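Local coordinates for prenyltransference for protein (Lavandula lanata, PDB 5HC8) that probably joins two dimethylallyl diphosphate molecules head-to-middle to make lavandulyl diphosphate, acting as a prenyltransferase of the undecaprenyl diphosphate synthase family, at residues A[55-60]-A[132-137]; A[94-99]-A[126-131]; A[178-183]-A[202-207]. All blocks are in the same frame, centred on the assembly; numbering follows the deposited sequence.

Interaction 1: A[55-60]-A[132-137]; sequences LGIKLL and KGMHFI. With SO4 (sulfate ion), chain E.
The carbonyl oxygen of L60 meets three groups of 132-137: I137 N donates a hydrogen bond to L60 O at 2.9 Å, F136 CA makes a CA-H...O contact with it, and F136 CD1 brings up the ring edge, with L60 O in the plane of the phenyl. CG of F136 stands anti to its backbone N (chi1 170°). One step back along the strands, L60 N donates to H135 O at 2.9 Å, and H135 N closes the ladder on K58 O at 3.0 Å. This is parallel pairing of strands 59-65 and 135-140, inside the six-stranded sheet of the fold. L60 and F136 share the sheet face covered by helix 34-54. M134 bends at chi3, and its CE packs 3.8 Å from L60 CB. On the L59 face, L59 CD1 meets I137 CD1 at 3.6 Å. H135, paired with L59, lies on the same face: H135 ND1 donates to O1 of a sulfate ion at 2.8 Å, nearly straight, while H135 NE2 bonds S105 OG. ND1 is the donor here; the sulfate, also bound by K184 N, probably comes from crystallisation liquor, and its charge would, if anything, favour a protonated ring in the crystal.

Interaction 2: A[94-99]-A[126-131]; sequences ELVTSQ and GLSQAN
V96 packs against L127, S128 and N131 where the C-terminal parts of helices 91-97 and 115-128 lie side by side, and the chain leaves the second of them through a type I beta turn from S128 to N131. The apolar part comes first. V96 CG2 presses on L127 CD2 at 3.3 Å, closer than carbons usually pack, the two side chains crossing obliquely. The same L127 methyl touches T97 CG2 at 3.8 Å, so one leucine branch serves two neighbouring residues of the first helix. The other valine branch, CG1, lies beside its own backbone N (chi1 -53°) and meets S128 CB at 3.7 Å; F104 of strand 103-107 adds to the packing around V96. The polar part is thinner. N131 ND2 gives a weak hydrogen bond to V96 O, short at 2.7 Å but bent to 118° at the hydrogen; its stronger partner is I102 O. The serine hydroxyl of S128 turns instead to A124 O and F104 N, tying its helix to the edge strand. Within the segments, N131 N bonds S128 O at 2.9 Å and closes the turn. Just after V96 and T97, S98 OG donates to L95 O, also at 2.9 Å, from a position above the carbonyl plane, 37° out of it.

Interaction 3: A[178-183]-A[202-207]; sequences LMTNIT and NFFLWQ
The two backbones stay well apart, with CA of T180 8.5 Å from CA of Q207 and CA of L178 8.9 Å from CA of W206, and side chains alone span the gap. T180 and Q207 reach toward each other tip to tip: Q207 NE2 donates to T180 OG1 at 2.9 Å, with an angle of 168° at the hydrogen and the hydroxyl only 3° out of the amide plane. The glutamine bends at chi2 (82°), and its NE2 also bonds D147 OD2, so two oxygens hold the amide nitrogen. T180 CG2 rests 3.7 Å from F204 CE1, meeting the ring obliquely. That phenyl is sandwiched, with Q207 CG over one face and F203 CZ over the opposite one, each offset toward the rim. Both segments are loops flanking strand 190-193 of the parallel sheet, and the 202-207 loop also reaches the dimer interface: R145 of the second subunit makes a cation-pi contact with the W206 ring and bonds W206 O. L178 approaches the same indole, crossing it at about a right angle. L178 CD1 sits over the five-membered ring, 3.6 Å from its centroid, in a CH-pi contact, and comes within 3.3 Å of W206 CD1. The indole nitrogen, W206 NE1, bonds E175 OE1.

In the fold
Interactions 1 and 3 are buried, whereas interaction 2 is partly buried, its centre about 18 Å from the centre of the chain. Interaction 2 lies within the stretch of chain between the segments of interaction 1, and 126-131 runs straight into 132-137, but their segments do not otherwise touch. Interactions 1 and 3 do meet, through packing of L59 on T183 and I137 on I182. The chemistry follows the place: strand pairing relies on regular backbone bonds, the helices on methyl packing with one tight contact, and one weak amide bond, and the loops on side chains alone. Of the three, interaction 3 alone touches the second subunit.

Interaction 1: A[55-60]-A[132-137]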
# COMPACT_ATOMS: atom_id res chain seq x y z
N LEU A 55 -9.99 -18.94 -15.65
CA LEU A 55 -10.17 -19.19 -14.23
C LEU A 55 -11.38 -18.44 -13.65
O LEU A 55 -11.71 -18.60 -12.50
CB LEU A 55 -8.91 -18.80 -13.45
CG LEU A 55 -7.70 -19.70 -13.60
CD1 LEU A 55 -6.49 -18.97 -13.12
CD2 LEU A 55 -7.80 -21.02 -12.84
N GLY A 56 -12.03 -17.61 -14.43
CA GLY A 56 -13.18 -16.90 -13.90
C GLY A 56 -12.82 -15.65 -13.13
O GLY A 56 -13.64 -15.12 -12.41
N ILE A 57 -11.59 -15.17 -13.27
CA ILE A 57 -11.25 -13.86 -12.71
C ILE A 57 -12.02 -12.77 -13.52
O ILE A 57 -12.18 -12.87 -14.70
CB ILE A 57 -9.74 -13.67 -12.76
CG1 ILE A 57 -9.04 -14.63 -11.78
CG2 ILE A 57 -9.34 -12.19 -12.51
CD1 ILE A 57 -7.58 -14.79 -12.09
N LYS A 58 -12.54 -11.78 -12.85
CA LYS A 58 -13.38 -10.77 -13.44
C LYS A 58 -12.59 -9.57 -13.93
O LYS A 58 -12.94 -8.98 -14.91
CB LYS A 58 -14.45 -10.34 -12.49
CG LYS A 58 -15.44 -11.47 -12.20
CD LYS A 58 -16.42 -11.04 -11.16
CE LYS A 58 -17.44 -12.16 -10.85
NZ LYS A 58 -18.10 -11.86 -9.54
N LEU A 59 -11.50 -9.25 -13.26
CA LEU A 59 -10.61 -8.22 -13.74
C LEU A 59 -9.15 -8.58 -13.52
O LEU A 59 -8.77 -8.96 -12.42
CB LEU A 59 -11.03 -6.89 -13.03
CG LEU A 59 -9.91 -5.83 -13.11
CD1 LEU A 59 -9.67 -5.42 -14.53
CD2 LEU A 59 -10.32 -4.66 -12.22
N LEU A 60 -8.35 -8.51 -14.57
CA LEU A 60 -6.89 -8.68 -14.49
C LEU A 60 -6.25 -7.34 -14.86
O LEU A 60 -6.51 -6.81 -15.96
CB LEU A 60 -6.39 -9.63 -15.50
CG LEU A 60 -4.88 -9.91 -15.38
CD1 LEU A 60 -4.58 -10.72 -14.11
CD2 LEU A 60 -4.34 -10.60 -16.60
N LYS A 132 -18.36 -8.71 -23.15
CA LYS A 132 -18.89 -9.04 -21.83
C LYS A 132 -17.97 -9.94 -21.02
O LYS A 132 -18.35 -10.37 -19.95
CB LYS A 132 -20.24 -9.78 -22.03
CG LYS A 132 -21.40 -8.90 -22.50
CD LYS A 132 -21.90 -7.95 -21.42
CE LYS A 132 -22.95 -6.99 -21.99
NZ LYS A 132 -23.19 -5.84 -21.09
N GLY A 133 -16.80 -10.30 -21.54
CA GLY A 133 -15.91 -11.23 -20.85
C GLY A 133 -15.06 -10.51 -19.80
O GLY A 133 -15.42 -9.46 -19.31
N MET A 134 -13.94 -11.11 -19.44
CA MET A 134 -13.15 -10.60 -18.34
C MET A 134 -12.65 -9.25 -18.79
O MET A 134 -12.24 -9.08 -19.92
CB MET A 134 -11.98 -11.53 -18.04
CG MET A 134 -11.05 -11.09 -16.89
SD MET A 134 -9.60 -12.12 -16.74
CE MET A 134 -8.53 -11.46 -17.99
N HIS A 135 -12.63 -8.33 -17.85
CA HIS A 135 -11.98 -7.05 -18.04
C HIS A 135 -10.43 -7.23 -17.87
O HIS A 135 -9.95 -7.92 -16.94
CB HIS A 135 -12.58 -6.09 -17.03
CG HIS A 135 -12.41 -4.63 -17.32
ND1 HIS A 135 -12.97 -3.67 -16.51
CD2 HIS A 135 -11.77 -3.96 -18.31
CE1 HIS A 135 -12.68 -2.47 -16.98
NE2 HIS A 135 -11.94 -2.63 -18.06
N PHE A 136 -9.67 -6.61 -18.79
CA PHE A 136 -8.22 -6.52 -18.76
C PHE A 136 -7.84 -5.05 -18.75
O PHE A 136 -8.17 -4.31 -19.68
CB PHE A 136 -7.63 -7.17 -19.99
CG PHE A 136 -6.16 -6.92 -20.18
CD1 PHE A 136 -5.27 -6.83 -19.08
CD2 PHE A 136 -5.64 -6.69 -21.46
CE1 PHE A 136 -3.91 -6.57 -19.28
CE2 PHE A 136 -4.27 -6.45 -21.66
CZ PHE A 136 -3.40 -6.40 -20.57
N ILE A 137 -7.22 -4.58 -17.66
CA ILE A 137 -6.71 -3.20 -17.59
C ILE A 137 -5.19 -3.22 -17.76
O ILE A 137 -4.47 -3.98 -17.07
CB ILE A 137 -7.06 -2.52 -16.27
CG1 ILE A 137 -8.56 -2.27 -16.24
CG2 ILE A 137 -6.33 -1.16 -16.10
CD1 ILE A 137 -9.11 -1.86 -14.88
S SO4 E . -15.94 -4.35 -14.50
O1 SO4 E . -14.44 -4.51 -14.26
O2 SO4 E . -16.74 -3.43 -13.59
O3 SO4 E . -16.22 -3.84 -15.89
O4 SO4 E . -16.48 -5.75 -14.39

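Interaction 2: A[94-99]-A[126-131]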
# COMPACT_ATOMS: atom_id res chain seq x y z
N GLU A 94 -6.45 -9.95 -30.90
CA GLU A 94 -6.83 -11.38 -30.81
C GLU A 94 -7.67 -11.75 -29.57
O GLU A 94 -8.65 -12.47 -29.67
CB GLU A 94 -5.58 -12.26 -30.84
CG GLU A 94 -5.81 -13.65 -31.43
CD GLU A 94 -6.20 -13.62 -32.92
OE1 GLU A 94 -6.45 -14.70 -33.51
OE2 GLU A 94 -6.25 -12.51 -33.53
N LEU A 95 -7.29 -11.25 -28.40
CA LEU A 95 -8.02 -11.54 -27.19
C LEU A 95 -9.48 -10.99 -27.15
O LEU A 95 -10.40 -11.65 -26.64
CB LEU A 95 -7.23 -10.99 -25.98
CG LEU A 95 -5.92 -11.72 -25.67
CD1 LEU A 95 -4.91 -10.83 -24.94
CD2 LEU A 95 -6.30 -12.94 -24.86
N VAL A 96 -9.68 -9.77 -27.61
CA VAL A 96 -10.98 -9.15 -27.50
C VAL A 96 -11.93 -9.70 -28.59
O VAL A 96 -13.16 -9.71 -28.39
CB VAL A 96 -10.90 -7.61 -27.52
CG1 VAL A 96 -9.92 -7.10 -26.49
CG2 VAL A 96 -10.50 -7.07 -28.87
N THR A 97 -11.35 -10.18 -29.70
CA THR A 97 -12.13 -10.83 -30.80
C THR A 97 -12.22 -12.35 -30.72
O THR A 97 -12.93 -12.96 -31.52
CB THR A 97 -11.71 -10.36 -32.23
OG1 THR A 97 -10.39 -10.78 -32.56
CG2 THR A 97 -11.78 -8.85 -32.31
N SER A 98 -11.56 -12.96 -29.73
CA SER A 98 -11.74 -14.38 -29.43
C SER A 98 -13.03 -14.63 -28.71
O SER A 98 -13.77 -13.71 -28.33
CB SER A 98 -10.60 -14.89 -28.54
OG SER A 98 -10.79 -14.50 -27.19
N GLN A 99 -13.29 -15.90 -28.47
CA GLN A 99 -14.43 -16.29 -27.65
C GLN A 99 -14.24 -15.91 -26.19
O GLN A 99 -15.18 -16.01 -25.43
CB GLN A 99 -14.70 -17.78 -27.76
CG GLN A 99 -15.23 -18.19 -29.14
CD GLN A 99 -14.42 -19.33 -29.75
OE1 GLN A 99 -13.36 -19.10 -30.37
NE2 GLN A 99 -14.90 -20.56 -29.59
N GLY A 126 -12.10 0.68 -28.14
CA GLY A 126 -13.26 0.74 -29.04
C GLY A 126 -13.71 -0.61 -29.57
O GLY A 126 -14.88 -0.93 -29.51
N LEU A 127 -12.75 -1.42 -30.00
CA LEU A 127 -12.98 -2.79 -30.47
C LEU A 127 -13.63 -3.69 -29.41
O LEU A 127 -14.33 -4.66 -29.73
CB LEU A 127 -11.66 -3.38 -30.94
CG LEU A 127 -11.64 -4.67 -31.73
CD1 LEU A 127 -12.06 -4.33 -33.16
CD2 LEU A 127 -10.28 -5.37 -31.70
N SER A 128 -13.43 -3.37 -28.13
CA SER A 128 -13.88 -4.28 -27.06
C SER A 128 -14.98 -3.65 -26.24
O SER A 128 -15.46 -4.21 -25.24
CB SER A 128 -12.67 -4.66 -26.19
OG SER A 128 -12.09 -3.52 -25.58
N GLN A 129 -15.42 -2.47 -26.66
CA GLN A 129 -16.34 -1.71 -25.88
C GLN A 129 -17.60 -2.50 -25.51
O GLN A 129 -18.12 -2.35 -24.39
CB GLN A 129 -16.75 -0.43 -26.62
CG GLN A 129 -17.78 0.36 -25.82
CD GLN A 129 -17.66 1.85 -26.00
OE1 GLN A 129 -17.44 2.34 -27.11
NE2 GLN A 129 -17.84 2.60 -24.91
N ALA A 130 -18.10 -3.32 -26.42
CA ALA A 130 -19.35 -4.06 -26.14
C ALA A 130 -19.14 -5.47 -25.53
O ALA A 130 -20.11 -6.19 -25.27
CB ALA A 130 -20.19 -4.14 -27.41
N ASN A 131 -17.89 -5.88 -25.33
CA ASN A 131 -17.58 -7.25 -24.90
C ASN A 131 -18.07 -7.46 -23.49
O ASN A 131 -18.21 -6.53 -22.70
CB ASN A 131 -16.08 -7.53 -25.03
CG ASN A 131 -15.63 -7.58 -26.47
OD1 ASN A 131 -16.45 -7.36 -27.33
ND2 ASN A 131 -14.36 -7.87 -26.74

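Interaction 3: A[178-183]-A[202-207]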
# COMPACT_ATOMS: atom_id res chain seq x y z
N LEU A 178 -11.14 8.15 -8.75
CA LEU A 178 -9.86 7.54 -9.14
C LEU A 178 -9.97 7.00 -10.50
O LEU A 178 -11.09 6.85 -11.05
CB LEU A 178 -9.50 6.40 -8.15
CG LEU A 178 -9.28 6.96 -6.74
CD1 LEU A 178 -9.42 5.84 -5.72
CD2 LEU A 178 -7.85 7.55 -6.62
N MET A 179 -8.80 6.66 -11.06
CA MET A 179 -8.69 6.04 -12.36
C MET A 179 -9.29 4.66 -12.42
O MET A 179 -9.64 4.22 -13.51
CB MET A 179 -7.24 6.04 -12.87
CG MET A 179 -6.77 7.44 -13.26
SD MET A 179 -5.07 7.44 -13.87
CE MET A 179 -4.23 8.04 -12.44
N THR A 180 -9.51 4.00 -11.26
CA THR A 180 -10.12 2.69 -11.25
C THR A 180 -11.65 2.80 -11.26
O THR A 180 -12.33 1.77 -11.13
CB THR A 180 -9.63 1.92 -10.00
OG1 THR A 180 -9.57 2.82 -8.85
CG2 THR A 180 -8.28 1.36 -10.33
N ASN A 181 -12.19 4.04 -11.41
CA ASN A 181 -13.68 4.22 -11.48
C ASN A 181 -14.33 3.48 -12.67
O ASN A 181 -15.56 3.30 -12.73
CB ASN A 181 -14.11 5.70 -11.38
CG ASN A 181 -13.68 6.50 -12.56
OD1 ASN A 181 -13.28 5.99 -13.58
ND2 ASN A 181 -13.69 7.83 -12.37
N ILE A 182 -13.53 3.04 -13.59
CA ILE A 182 -14.00 2.21 -14.67
C ILE A 182 -14.32 0.76 -14.28
O ILE A 182 -14.75 0.03 -15.14
CB ILE A 182 -13.02 2.22 -15.83
CG1 ILE A 182 -11.66 1.59 -15.42
CG2 ILE A 182 -12.86 3.65 -16.40
CD1 ILE A 182 -10.85 1.14 -16.59
N THR A 183 -14.10 0.33 -13.03
CA THR A 183 -14.44 -1.03 -12.67
C THR A 183 -15.26 -0.97 -11.46
O THR A 183 -14.94 -0.20 -10.57
CB THR A 183 -13.35 -1.84 -11.93
OG1 THR A 183 -12.06 -1.21 -11.81
CG2 THR A 183 -13.40 -3.21 -12.23
N ASN A 202 5.04 2.60 -6.12
CA ASN A 202 4.08 3.63 -6.48
C ASN A 202 3.04 3.09 -7.47
O ASN A 202 2.51 3.81 -8.36
CB ASN A 202 4.75 4.97 -6.87
CG ASN A 202 3.75 6.07 -7.07
OD1 ASN A 202 2.81 6.21 -6.29
ND2 ASN A 202 3.89 6.81 -8.15
N PHE A 203 2.73 1.80 -7.32
CA PHE A 203 1.49 1.28 -7.90
C PHE A 203 0.27 1.78 -7.11
O PHE A 203 0.32 2.79 -6.37
CB PHE A 203 1.59 -0.27 -8.01
CG PHE A 203 0.53 -0.96 -8.86
CD1 PHE A 203 0.03 -0.44 -10.07
CD2 PHE A 203 0.11 -2.24 -8.48
CE1 PHE A 203 -0.92 -1.09 -10.80
CE2 PHE A 203 -0.85 -2.93 -9.23
CZ PHE A 203 -1.35 -2.37 -10.42
N PHE A 204 -0.87 1.08 -7.26
CA PHE A 204 -1.99 1.37 -6.40
C PHE A 204 -1.62 1.57 -4.95
O PHE A 204 -0.82 0.81 -4.35
CB PHE A 204 -3.03 0.17 -6.40
CG PHE A 204 -3.71 -0.14 -7.70
CD1 PHE A 204 -4.14 0.83 -8.58
CD2 PHE A 204 -3.98 -1.47 -8.04
CE1 PHE A 204 -4.74 0.49 -9.76
CE2 PHE A 204 -4.63 -1.83 -9.24
CZ PHE A 204 -5.04 -0.83 -10.11
N LEU A 205 -2.28 2.53 -4.32
CA LEU A 205 -2.12 2.76 -2.91
C LEU A 205 -3.52 2.74 -2.30
O LEU A 205 -3.79 1.90 -1.48
CB LEU A 205 -1.41 4.12 -2.63
CG LEU A 205 0.03 4.17 -3.20
CD1 LEU A 205 0.59 5.60 -2.98
CD2 LEU A 205 0.94 3.18 -2.59
N TRP A 206 -4.41 3.69 -2.67
CA TRP A 206 -5.78 3.69 -2.19
C TRP A 206 -6.43 2.29 -2.33
O TRP A 206 -7.20 1.86 -1.44
CB TRP A 206 -6.62 4.70 -2.95
CG TRP A 206 -8.08 4.59 -2.67
CD1 TRP A 206 -8.96 3.71 -3.22
CD2 TRP A 206 -8.81 5.37 -1.70
NE1 TRP A 206 -10.21 3.92 -2.67
CE2 TRP A 206 -10.14 4.92 -1.73
CE3 TRP A 206 -8.48 6.43 -0.87
CZ2 TRP A 206 -11.13 5.51 -0.93
CZ3 TRP A 206 -9.41 6.93 -0.02
CH2 TRP A 206 -10.76 6.52 -0.11
N GLN A 207 -6.12 1.67 -3.44
CA GLN A 207 -6.73 0.40 -3.82
C GLN A 207 -6.37 -0.79 -2.97
O GLN A 207 -7.05 -1.83 -3.12
CB GLN A 207 -6.58 0.12 -5.33
CG GLN A 207 -7.28 1.11 -6.25
CD GLN A 207 -6.53 2.43 -6.54
OE1 GLN A 207 -5.46 2.72 -5.95
NE2 GLN A 207 -7.08 3.22 -7.47